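Local coordinates for Lin1840 protein (Listeria innocua serovar 6a, PDB 4ZOC) that probably hydrolyses terminal, non-reducing beta-D-glucosyl residues to release beta-D-glucose, as a family 3 beta-glucosidase involved in beta-1,2-glucan metabolism, at residues A[606-612]-A[627-633]; A[635-639]-A[667-671]; A[639-645]-A[660-666]. The protein carries 2 engineered substitutions. All coordinates share one frame. Where two conformers were deposited one is given. Numbering follows the deposited sequence.

Interaction 1: A[606-612]-A[627-633]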
loop_
_atom_site.group_PDB
_atom_site.type_symbol
_atom_site.label_atom_id
_atom_site.label_comp_id
_atom_site.label_asym_id
_atom_site.label_seq_id
_atom_site.Cartn_x
_atom_site.Cartn_y
_atom_site.Cartn_z
ATOM N N GLU A 606 -36.460 -11.772 -6.652
ATOM C CA GLU A 606 -35.605 -12.971 -6.534
ATOM C C GLU A 606 -35.415 -13.539 -7.939
ATOM O O GLU A 606 -36.337 -13.559 -8.747
ATOM C CB GLU A 606 -36.366 -14.004 -5.749
ATOM C CG GLU A 606 -36.140 -14.269 -4.309
ATOM C CD GLU A 606 -36.584 -15.729 -4.024
ATOM O OE1 GLU A 606 -37.778 -16.006 -4.139
ATOM O OE2 GLU A 606 -35.765 -16.659 -3.757
ATOM N N PHE A 607 -34.222 -14.008 -8.246
ATOM C CA PHE A 607 -33.919 -14.449 -9.605
ATOM C C PHE A 607 -33.300 -15.802 -9.592
ATOM O O PHE A 607 -32.760 -16.220 -8.627
ATOM C CB PHE A 607 -32.924 -13.506 -10.265
ATOM C CG PHE A 607 -33.394 -12.064 -10.303
ATOM C CD1 PHE A 607 -34.198 -11.587 -11.358
ATOM C CD2 PHE A 607 -33.021 -11.195 -9.309
ATOM C CE1 PHE A 607 -34.661 -10.302 -11.383
ATOM C CE2 PHE A 607 -33.514 -9.888 -9.303
ATOM C CZ PHE A 607 -34.278 -9.442 -10.366
ATOM N N GLU A 608 -33.407 -16.493 -10.722
ATOM C CA GLU A 608 -32.748 -17.770 -10.902
ATOM C C GLU A 608 -31.971 -17.723 -12.183
ATOM O O GLU A 608 -32.490 -17.235 -13.199
ATOM C CB GLU A 608 -33.780 -18.861 -10.974
ATOM C CG GLU A 608 -33.807 -19.758 -9.754
ATOM C CD GLU A 608 -34.609 -21.013 -10.036
ATOM O OE1 GLU A 608 -34.091 -22.125 -9.781
ATOM O OE2 GLU A 608 -35.742 -20.865 -10.564
ATOM N N LEU A 609 -30.735 -18.197 -12.147
ATOM C CA LEU A 609 -29.899 -18.157 -13.338
ATOM C C LEU A 609 -29.508 -19.575 -13.717
ATOM O O LEU A 609 -29.173 -20.349 -12.860
ATOM C CB LEU A 609 -28.609 -17.352 -13.063
ATOM C CG LEU A 609 -28.717 -15.853 -13.089
ATOM C CD1 LEU A 609 -29.495 -15.300 -11.893
ATOM C CD2 LEU A 609 -27.318 -15.304 -13.251
ATOM N N LYS A 610 -29.471 -19.877 -14.999
ATOM C CA LYS A 610 -28.985 -21.131 -15.533
ATOM C C LYS A 610 -28.051 -20.841 -16.707
ATOM O O LYS A 610 -28.434 -20.177 -17.644
ATOM C CB LYS A 610 -30.194 -21.987 -16.028
ATOM C CG LYS A 610 -29.852 -23.303 -16.715
ATOM C CD LYS A 610 -29.703 -24.435 -15.690
ATOM C CE LYS A 610 -28.953 -25.635 -16.234
ATOM N NZ LYS A 610 -28.717 -26.590 -15.119
ATOM N N THR A 611 -26.864 -21.414 -16.665
ATOM C CA THR A 611 -25.870 -21.312 -17.748
ATOM C C THR A 611 -26.009 -22.538 -18.677
ATOM O O THR A 611 -26.072 -23.688 -18.234
ATOM C CB THR A 611 -24.440 -21.144 -17.127
ATOM O OG1 THR A 611 -24.410 -19.963 -16.292
ATOM C CG2 THR A 611 -23.376 -21.043 -18.147
ATOM N N SER A 612 -26.142 -22.273 -19.962
ATOM C CA SER A 612 -26.210 -23.334 -20.976
ATOM C C SER A 612 -24.871 -24.069 -21.009
ATOM O O SER A 612 -23.834 -23.524 -20.617
ATOM C CB SER A 612 -26.532 -22.738 -22.322
ATOM O OG SER A 612 -27.762 -22.059 -22.271
ATOM N N GLU A 627 -23.945 -18.483 -22.528
ATOM C CA GLU A 627 -25.361 -18.194 -22.653
ATOM C C GLU A 627 -26.027 -18.415 -21.329
ATOM O O GLU A 627 -25.860 -19.463 -20.702
ATOM C CB GLU A 627 -26.020 -19.121 -23.709
ATOM C CG GLU A 627 -27.514 -18.863 -23.867
ATOM C CD GLU A 627 -28.133 -19.797 -24.873
ATOM O OE1 GLU A 627 -28.385 -19.339 -25.982
ATOM O OE2 GLU A 627 -28.300 -20.997 -24.555
ATOM N N VAL A 628 -26.777 -17.434 -20.892
ATOM C CA VAL A 628 -27.333 -17.450 -19.556
ATOM C C VAL A 628 -28.819 -17.154 -19.627
ATOM O O VAL A 628 -29.225 -16.169 -20.186
ATOM C CB VAL A 628 -26.660 -16.442 -18.588
ATOM C CG1 VAL A 628 -27.215 -16.584 -17.180
ATOM C CG2 VAL A 628 -25.134 -16.622 -18.561
ATOM N N THR A 629 -29.605 -18.019 -19.009
ATOM C CA THR A 629 -31.059 -17.818 -18.897
ATOM C C THR A 629 -31.388 -17.372 -17.498
ATOM O O THR A 629 -31.012 -17.999 -16.494
ATOM C CB THR A 629 -31.787 -19.141 -19.175
ATOM O OG1 THR A 629 -31.439 -19.542 -20.497
ATOM C CG2 THR A 629 -33.265 -18.970 -19.132
ATOM N N ILE A 630 -32.092 -16.261 -17.435
ATOM C CA ILE A 630 -32.445 -15.678 -16.138
ATOM C C ILE A 630 -33.952 -15.546 -16.038
ATOM O O ILE A 630 -34.601 -15.162 -16.996
ATOM C CB ILE A 630 -31.723 -14.341 -15.887
ATOM C CG1 ILE A 630 -32.108 -13.800 -14.501
ATOM C CG2 ILE A 630 -31.987 -13.327 -16.993
ATOM C CD1 ILE A 630 -31.120 -12.730 -13.997
ATOM N N LYS A 631 -34.485 -15.893 -14.868
ATOM C CA LYS A 631 -35.906 -15.803 -14.551
ATOM C C LYS A 631 -36.129 -15.047 -13.248
ATOM O O LYS A 631 -35.439 -15.270 -12.286
ATOM C CB LYS A 631 -36.513 -17.206 -14.422
ATOM C CG LYS A 631 -38.042 -17.145 -14.457
ATOM C CD LYS A 631 -38.731 -18.487 -14.371
ATOM C CE LYS A 631 -40.216 -18.224 -14.196
ATOM N NZ LYS A 631 -40.919 -19.508 -14.268
ATOM N N ASN A 632 -37.083 -14.129 -13.258
ATOM C CA ASN A 632 -37.619 -13.518 -12.069
ATOM C C ASN A 632 -38.753 -14.358 -11.477
ATOM O O ASN A 632 -39.814 -14.447 -12.063
ATOM C CB ASN A 632 -38.130 -12.123 -12.412
ATOM C CG ASN A 632 -38.687 -11.342 -11.213
ATOM O OD1 ASN A 632 -38.936 -11.852 -10.113
ATOM N ND2 ASN A 632 -38.951 -10.039 -11.461
ATOM N N ILE A 633 -38.446 -15.035 -10.366
ATOM C CA ILE A 633 -39.292 -16.001 -9.743
ATOM C C ILE A 633 -40.132 -15.392 -8.625
ATOM O O ILE A 633 -40.742 -16.105 -7.829
ATOM C CB ILE A 633 -38.487 -17.219 -9.253
ATOM C CG1 ILE A 633 -37.418 -16.837 -8.210
ATOM C CG2 ILE A 633 -37.808 -17.961 -10.457
ATOM C CD1 ILE A 633 -36.814 -18.028 -7.445
HETATM O O HOH W 1 -29.205 -21.250 -19.957
HETATM O O HOH W 2 -23.299 -21.157 -22.153
#
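Ile630 is the central bump on the inner face of this strand pair. Its CD1 methyl fits between two side chains of the opposing strand, 3.7 Å from Leu609 CD1 and 4.2 Å from Phe607 CD1. Leu609 CD2 in turn lies 4.1 Å from Val628 CG1, so the facing Leu609 and Ile630 each also touch a diagonal neighbour, Val628 and Phe607 respectively. The strand axes run antiparallel at 160°, 4.7 Å apart at closest. Glu608 N donates to Lys631 O (2.8 Å) and Lys631 N to Glu608 O (2.9 Å); Lys610 N donates to Thr629 O (2.9 Å) and Thr629 N to Lys610 O (2.8 Å). Strand 607-611 is an outer strand of a three-stranded sheet in the fibronectin type III-like beta sandwich; the middle strand, 624-632, also pairs with strand 673-680, and the apolar ridge of 607-611 rests on Glu640 and Ile642 of the facing sheet. On the other face Glu608 sits beside Lys631 and Lys610 beside Thr629, and water 1 occupies the gap between Lys610 O (2.7 Å), Ser612 OG (2.8 Å) and Thr629 OG1 (2.9 Å). At one end Ile633 N donates to Glu606 O (3.0 Å). At the other, Ser612 OG donates to Glu627 OE2 at 2.6 Å.

Interaction 2: A[635-639]-A[667-671]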
loop_
_atom_site.group_PDB
_atom_site.type_symbol
_atom_site.label_atom_id
_atom_site.label_comp_id
_atom_site.label_asym_id
_atom_site.label_seq_id
_atom_site.Cartn_x
_atom_site.Cartn_y
_atom_site.Cartn_z
ATOM N N ASP A 635 -42.953 -11.953 -7.447
ATOM C CA ASP A 635 -44.048 -11.262 -7.965
ATOM C C ASP A 635 -43.736 -9.786 -8.143
ATOM O O ASP A 635 -44.646 -8.984 -8.325
ATOM C CB ASP A 635 -45.243 -11.435 -6.991
ATOM C CG ASP A 635 -45.691 -12.868 -6.919
ATOM O OD1 ASP A 635 -45.861 -13.513 -7.990
ATOM O OD2 ASP A 635 -45.872 -13.351 -5.811
ATOM N N ILE A 636 -42.458 -9.430 -8.084
ATOM C CA ILE A 636 -42.062 -8.006 -8.120
ATOM C C ILE A 636 -41.072 -7.824 -9.306
ATOM O O ILE A 636 -40.123 -8.544 -9.383
ATOM C CB ILE A 636 -41.403 -7.624 -6.791
ATOM C CG1 ILE A 636 -42.438 -7.726 -5.621
ATOM C CG2 ILE A 636 -40.862 -6.220 -6.845
ATOM C CD1 ILE A 636 -41.778 -8.047 -4.294
ATOM N N ALA A 637 -41.345 -6.908 -10.234
ATOM C CA ALA A 637 -40.469 -6.621 -11.370
ATOM C C ALA A 637 -39.141 -6.074 -10.832
ATOM O O ALA A 637 -39.130 -5.357 -9.814
ATOM C CB ALA A 637 -41.105 -5.588 -12.277
ATOM N N GLY A 638 -38.041 -6.440 -11.476
ATOM C CA GLY A 638 -36.762 -5.936 -11.032
ATOM C C GLY A 638 -35.703 -6.213 -12.012
ATOM O O GLY A 638 -35.946 -6.896 -13.025
ATOM N N LYS A 639 -34.532 -5.640 -11.748
ATOM C CA LYS A 639 -33.350 -5.845 -12.534
ATOM C C LYS A 639 -32.249 -6.583 -11.751
ATOM O O LYS A 639 -32.021 -6.362 -10.566
ATOM C CB LYS A 639 -32.808 -4.470 -12.994
ATOM C CG LYS A 639 -33.712 -3.777 -13.992
ATOM C CD LYS A 639 -33.441 -2.307 -14.067
ATOM C CE LYS A 639 -34.475 -1.622 -14.926
ATOM N NZ LYS A 639 -33.941 -0.268 -15.107
ATOM N N ALA A 667 -33.604 -6.523 -17.098
ATOM C CA ALA A 667 -34.895 -6.149 -16.544
ATOM C C ALA A 667 -35.958 -7.250 -16.810
ATOM O O ALA A 667 -36.049 -7.790 -17.929
ATOM C CB ALA A 667 -35.339 -4.860 -17.185
ATOM N N LEU A 668 -36.664 -7.641 -15.765
ATOM C CA LEU A 668 -37.599 -8.749 -15.864
ATOM C C LEU A 668 -38.843 -8.462 -15.069
ATOM O O LEU A 668 -38.759 -8.162 -13.881
ATOM C CB LEU A 668 -36.982 -10.019 -15.290
ATOM C CG LEU A 668 -35.767 -10.535 -16.020
ATOM C CD1 LEU A 668 -35.012 -11.475 -15.130
ATOM C CD2 LEU A 668 -36.077 -11.205 -17.357
ATOM N N GLN A 669 -39.999 -8.595 -15.709
ATOM C CA GLN A 669 -41.237 -8.538 -14.976
ATOM C C GLN A 669 -41.357 -9.747 -14.095
ATOM O O GLN A 669 -40.619 -10.739 -14.236
ATOM C CB GLN A 669 -42.396 -8.469 -15.975
ATOM C CG GLN A 669 -42.421 -7.168 -16.743
ATOM C CD GLN A 669 -42.785 -5.982 -15.854
ATOM O OE1 GLN A 669 -43.822 -5.985 -15.222
ATOM N NE2 GLN A 669 -41.905 -4.980 -15.786
ATOM N N ALA A 670 -42.329 -9.709 -13.207
ATOM C CA ALA A 670 -42.637 -10.890 -12.403
ATOM C C ALA A 670 -42.858 -12.124 -13.309
ATOM O O ALA A 670 -43.586 -12.079 -14.286
ATOM C CB ALA A 670 -43.856 -10.616 -11.555
ATOM N N GLY A 671 -42.176 -13.204 -12.988
ATOM C CA GLY A 671 -42.214 -14.450 -13.755
ATOM C C GLY A 671 -41.550 -14.451 -15.116
ATOM O O GLY A 671 -41.539 -15.493 -15.763
#
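This is the open end of the beta hairpin formed by strands 638-648 and 659-668, where regular antiparallel pairing gives way to two loops that still travel side by side. The two segments run almost exactly opposite, 174° apart, and bury a modest 306 Å² between them. Gly638 and Leu668 form the final hydrogen-bonded pair: Gly638 N donates to Leu668 O (3.0 Å), and Leu668 N returns a bond to Gly638 O (2.9 Å). Beside it, Lys639 and Ala667 make a non-hydrogen-bonded pair in which the lysine's aliphatic stem lies against the alanine, with Lys639 CG 3.7 Å from Ala667 CB. Beyond Gly638 the ladder stops and contact becomes lighter. Ala637 CA still makes a CA-H...O contact to Leu668 O (3.4 Å), and Ala637 CB packs on Gln669 NE2 at 3.7 Å. Farther out, the Ala670 methyl points across and meets the backbone of Asp635, its CB 3.5 Å from Asp635 C. Asn632, at the end of strand 624-632, uses its ND2 to bond both Leu668 O and Ile636 O, tying the two segments to the opposing sheet of the sandwich. Ala637 O accepts a hydrogen bond from Asn545 ND2, and Lys639 NZ forms a salt bridge with Glu373 of helix 361-374.

Interaction 3: A[639-645]-A[660-666]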
loop_
_atom_site.group_PDB
_atom_site.type_symbol
_atom_site.label_atom_id
_atom_site.label_comp_id
_atom_site.label_asym_id
_atom_site.label_seq_id
_atom_site.Cartn_x
_atom_site.Cartn_y
_atom_site.Cartn_z
ATOM N N LYS A 639 -34.532 -5.640 -11.748
ATOM C CA LYS A 639 -33.350 -5.845 -12.534
ATOM C C LYS A 639 -32.249 -6.583 -11.751
ATOM O O LYS A 639 -32.021 -6.362 -10.566
ATOM C CB LYS A 639 -32.808 -4.470 -12.994
ATOM C CG LYS A 639 -33.712 -3.777 -13.992
ATOM C CD LYS A 639 -33.441 -2.307 -14.067
ATOM C CE LYS A 639 -34.475 -1.622 -14.926
ATOM N NZ LYS A 639 -33.941 -0.268 -15.107
ATOM N N GLU A 640 -31.552 -7.467 -12.439
ATOM C CA GLU A 640 -30.454 -8.207 -11.874
ATOM C C GLU A 640 -29.242 -7.951 -12.768
ATOM O O GLU A 640 -29.365 -7.740 -13.995
ATOM C CB GLU A 640 -30.782 -9.724 -11.885
ATOM C CG GLU A 640 -29.704 -10.637 -11.289
ATOM C CD GLU A 640 -29.337 -10.275 -9.848
ATOM O OE1 GLU A 640 -29.789 -10.899 -8.857
ATOM O OE2 GLU A 640 -28.564 -9.294 -9.701
ATOM N N VAL A 641 -28.055 -7.980 -12.178
ATOM C CA VAL A 641 -26.777 -7.799 -12.938
ATOM C C VAL A 641 -26.114 -9.135 -13.026
ATOM O O VAL A 641 -25.500 -9.612 -12.056
ATOM C CB VAL A 641 -25.838 -6.696 -12.325
ATOM C CG1 VAL A 641 -24.544 -6.541 -13.150
ATOM C CG2 VAL A 641 -26.560 -5.398 -12.274
ATOM N N ILE A 642 -26.202 -9.740 -14.230
ATOM C CA ILE A 642 -25.480 -11.008 -14.503
ATOM C C ILE A 642 -24.013 -10.622 -14.720
ATOM O O ILE A 642 -23.737 -9.696 -15.480
ATOM C CB ILE A 642 -25.996 -11.730 -15.732
ATOM C CG1 ILE A 642 -27.501 -12.029 -15.563
ATOM C CG2 ILE A 642 -25.116 -12.914 -16.033
ATOM C CD1 ILE A 642 -28.257 -12.525 -16.811
ATOM N N GLN A 643 -23.111 -11.292 -14.007
ATOM C CA GLN A 643 -21.655 -11.074 -14.062
ATOM C C GLN A 643 -20.955 -12.345 -14.489
ATOM O O GLN A 643 -21.266 -13.415 -13.954
ATOM C CB GLN A 643 -21.118 -10.624 -12.691
ATOM C CG GLN A 643 -21.812 -9.355 -12.213
ATOM C CD GLN A 643 -21.830 -9.155 -10.747
ATOM O OE1 GLN A 643 -20.834 -9.337 -10.053
ATOM N NE2 GLN A 643 -22.945 -8.725 -10.260
ATOM N N VAL A 644 -19.974 -12.192 -15.376
ATOM C CA VAL A 644 -19.118 -13.330 -15.783
ATOM C C VAL A 644 -17.674 -12.996 -15.481
ATOM O O VAL A 644 -17.137 -11.983 -15.957
ATOM C CB VAL A 644 -19.297 -13.671 -17.264
ATOM C CG1 VAL A 644 -18.445 -14.857 -17.640
ATOM C CG2 VAL A 644 -20.764 -13.867 -17.599
ATOM N N TYR A 645 -17.044 -13.918 -14.732
ATOM C CA TYR A 645 -15.665 -13.845 -14.363
ATOM C C TYR A 645 -14.836 -14.992 -14.950
ATOM O O TYR A 645 -15.316 -16.133 -15.172
ATOM C CB TYR A 645 -15.559 -13.847 -12.832
ATOM C CG TYR A 645 -16.278 -12.744 -12.099
ATOM C CD1 TYR A 645 -17.606 -12.871 -11.781
ATOM C CD2 TYR A 645 -15.587 -11.649 -11.625
ATOM C CE1 TYR A 645 -18.291 -11.890 -11.072
ATOM C CE2 TYR A 645 -16.249 -10.603 -10.971
ATOM C CZ TYR A 645 -17.574 -10.737 -10.690
ATOM O OH TYR A 645 -18.246 -9.773 -10.025
ATOM N N LEU A 660 -13.549 -9.821 -13.648
ATOM C CA LEU A 660 -14.759 -9.611 -14.395
ATOM C C LEU A 660 -14.459 -9.426 -15.878
ATOM O O LEU A 660 -13.558 -8.636 -16.223
ATOM C CB LEU A 660 -15.510 -8.336 -13.937
ATOM C CG LEU A 660 -16.906 -8.084 -14.443
ATOM C CD1 LEU A 660 -17.911 -9.088 -13.871
ATOM C CD2 LEU A 660 -17.273 -6.622 -14.133
ATOM N N LYS A 661 -15.197 -10.144 -16.741
ATOM C CA LYS A 661 -14.968 -10.063 -18.174
ATOM C C LYS A 661 -16.252 -9.854 -18.983
ATOM O O LYS A 661 -16.148 -9.651 -20.203
ATOM C CB LYS A 661 -14.287 -11.336 -18.671
ATOM C CG LYS A 661 -12.906 -11.620 -18.115
ATOM C CD LYS A 661 -11.897 -10.638 -18.447
ATOM C CE LYS A 661 -10.539 -11.121 -17.905
ATOM N NZ LYS A 661 -9.595 -10.028 -18.215
ATOM N N ALA A 662 -17.429 -9.831 -18.322
ATOM C CA ALA A 662 -18.656 -9.500 -18.957
ATOM C C ALA A 662 -19.673 -9.200 -17.909
ATOM O O ALA A 662 -19.640 -9.727 -16.801
ATOM C CB ALA A 662 -19.163 -10.637 -19.911
ATOM N N PHE A 663 -20.596 -8.337 -18.267
ATOM C CA PHE A 663 -21.756 -8.055 -17.394
ATOM C C PHE A 663 -22.912 -7.499 -18.221
ATOM O O PHE A 663 -22.670 -6.830 -19.245
ATOM C CB PHE A 663 -21.362 -7.063 -16.271
ATOM C CG PHE A 663 -20.969 -5.691 -16.779
ATOM C CD1 PHE A 663 -19.679 -5.416 -17.106
ATOM C CD2 PHE A 663 -21.922 -4.686 -16.914
ATOM C CE1 PHE A 663 -19.330 -4.173 -17.531
ATOM C CE2 PHE A 663 -21.549 -3.430 -17.354
ATOM C CZ PHE A 663 -20.247 -3.165 -17.676
ATOM N N GLU A 664 -24.147 -7.753 -17.791
ATOM C CA GLU A 664 -25.353 -7.187 -18.401
ATOM C C GLU A 664 -26.428 -7.110 -17.331
ATOM O O GLU A 664 -26.672 -8.051 -16.536
ATOM C CB GLU A 664 -25.928 -8.051 -19.574
ATOM C CG GLU A 664 -27.123 -7.385 -20.213
ATOM C CD GLU A 664 -27.690 -8.056 -21.443
ATOM O OE1 GLU A 664 -26.957 -8.776 -22.157
ATOM O OE2 GLU A 664 -28.903 -7.840 -21.716
ATOM N N LYS A 665 -27.038 -5.976 -17.261
ATOM C CA LYS A 665 -28.141 -5.743 -16.356
ATOM C C LYS A 665 -29.457 -6.065 -17.075
ATOM O O LYS A 665 -29.717 -5.557 -18.165
ATOM C CB LYS A 665 -28.146 -4.296 -15.866
ATOM C CG LYS A 665 -29.129 -4.023 -14.776
ATOM C CD LYS A 665 -28.811 -2.620 -14.253
ATOM C CE LYS A 665 -29.060 -2.484 -12.831
ATOM N NZ LYS A 665 -28.737 -1.108 -12.372
ATOM N N VAL A 666 -30.254 -6.928 -16.469
ATOM C CA VAL A 666 -31.402 -7.518 -17.195
ATOM C C VAL A 666 -32.659 -7.175 -16.430
ATOM O O VAL A 666 -32.745 -7.437 -15.276
ATOM C CB VAL A 666 -31.260 -9.060 -17.362
ATOM C CG1 VAL A 666 -32.359 -9.616 -18.233
ATOM C CG2 VAL A 666 -29.935 -9.460 -18.010
#
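A classic beta bulge interrupts the hairpin of strands 638-648 and 659-668 in the fibronectin type III-like domain. Lys661 and Ala662 both face Val644, whose O accepts from Lys661 N (2.8 Å) and Ala662 N (3.2 Å), so the register shifts by one residue before Tyr645 pairs with Leu660. Val644 N completes the site by donating to Ala662 O (2.9 Å). Away from the bulge the ladder is regular: Ile642 N reaches Glu664 O (2.9 Å), and Val666 N reaches Glu640 O (2.8 Å). The shift brings Leu660 under Tyr645, where its CD1 makes a CH-pi contact 3.8 Å from the ring centroid. Tyr645 OH meanwhile donates to Gln643 OE1 (2.6 Å), aligning two side chains of the same face. On the reverse face Ile642 CD1 packs on Val666 CG2 (3.7 Å), and Val644 CB on Ala662 CB (4.0 Å). That reverse face joins the sandwich core, with Ile642 touching Ile630 of strand 624-632 and Val676 of strand 673-680. The Tyr645 face looks out of the sandwich: Phe663 packs on helix 158-173 and makes a cation-pi contact with Arg112, while Lys665 forms a salt bridge with Glu373 of helix 361-374.

The three contacts lie within one fibronectin type III-like sandwich. Interaction 1 comes first along the chain and belongs to the three-stranded sheet; interactions 2 and 3 follow in the five-stranded one, as the open end and the body of a single hairpin that share Lys639. The centre of interaction 1 is about 12 Å from those of both others, which are themselves about 16 Å apart. Interactions 1 and 3 face each other across the sandwich (Ile630 CG2 to Ile642 CD1, 3.8 Å), while interaction 2 closes its end (Asn632 ND2 to Leu668 O, 3.1 Å). The hairpin's outward face packs on helix 158-173 and is bridged to helix 361-374 through Glu373, fixing the sandwich to the rest of the chain.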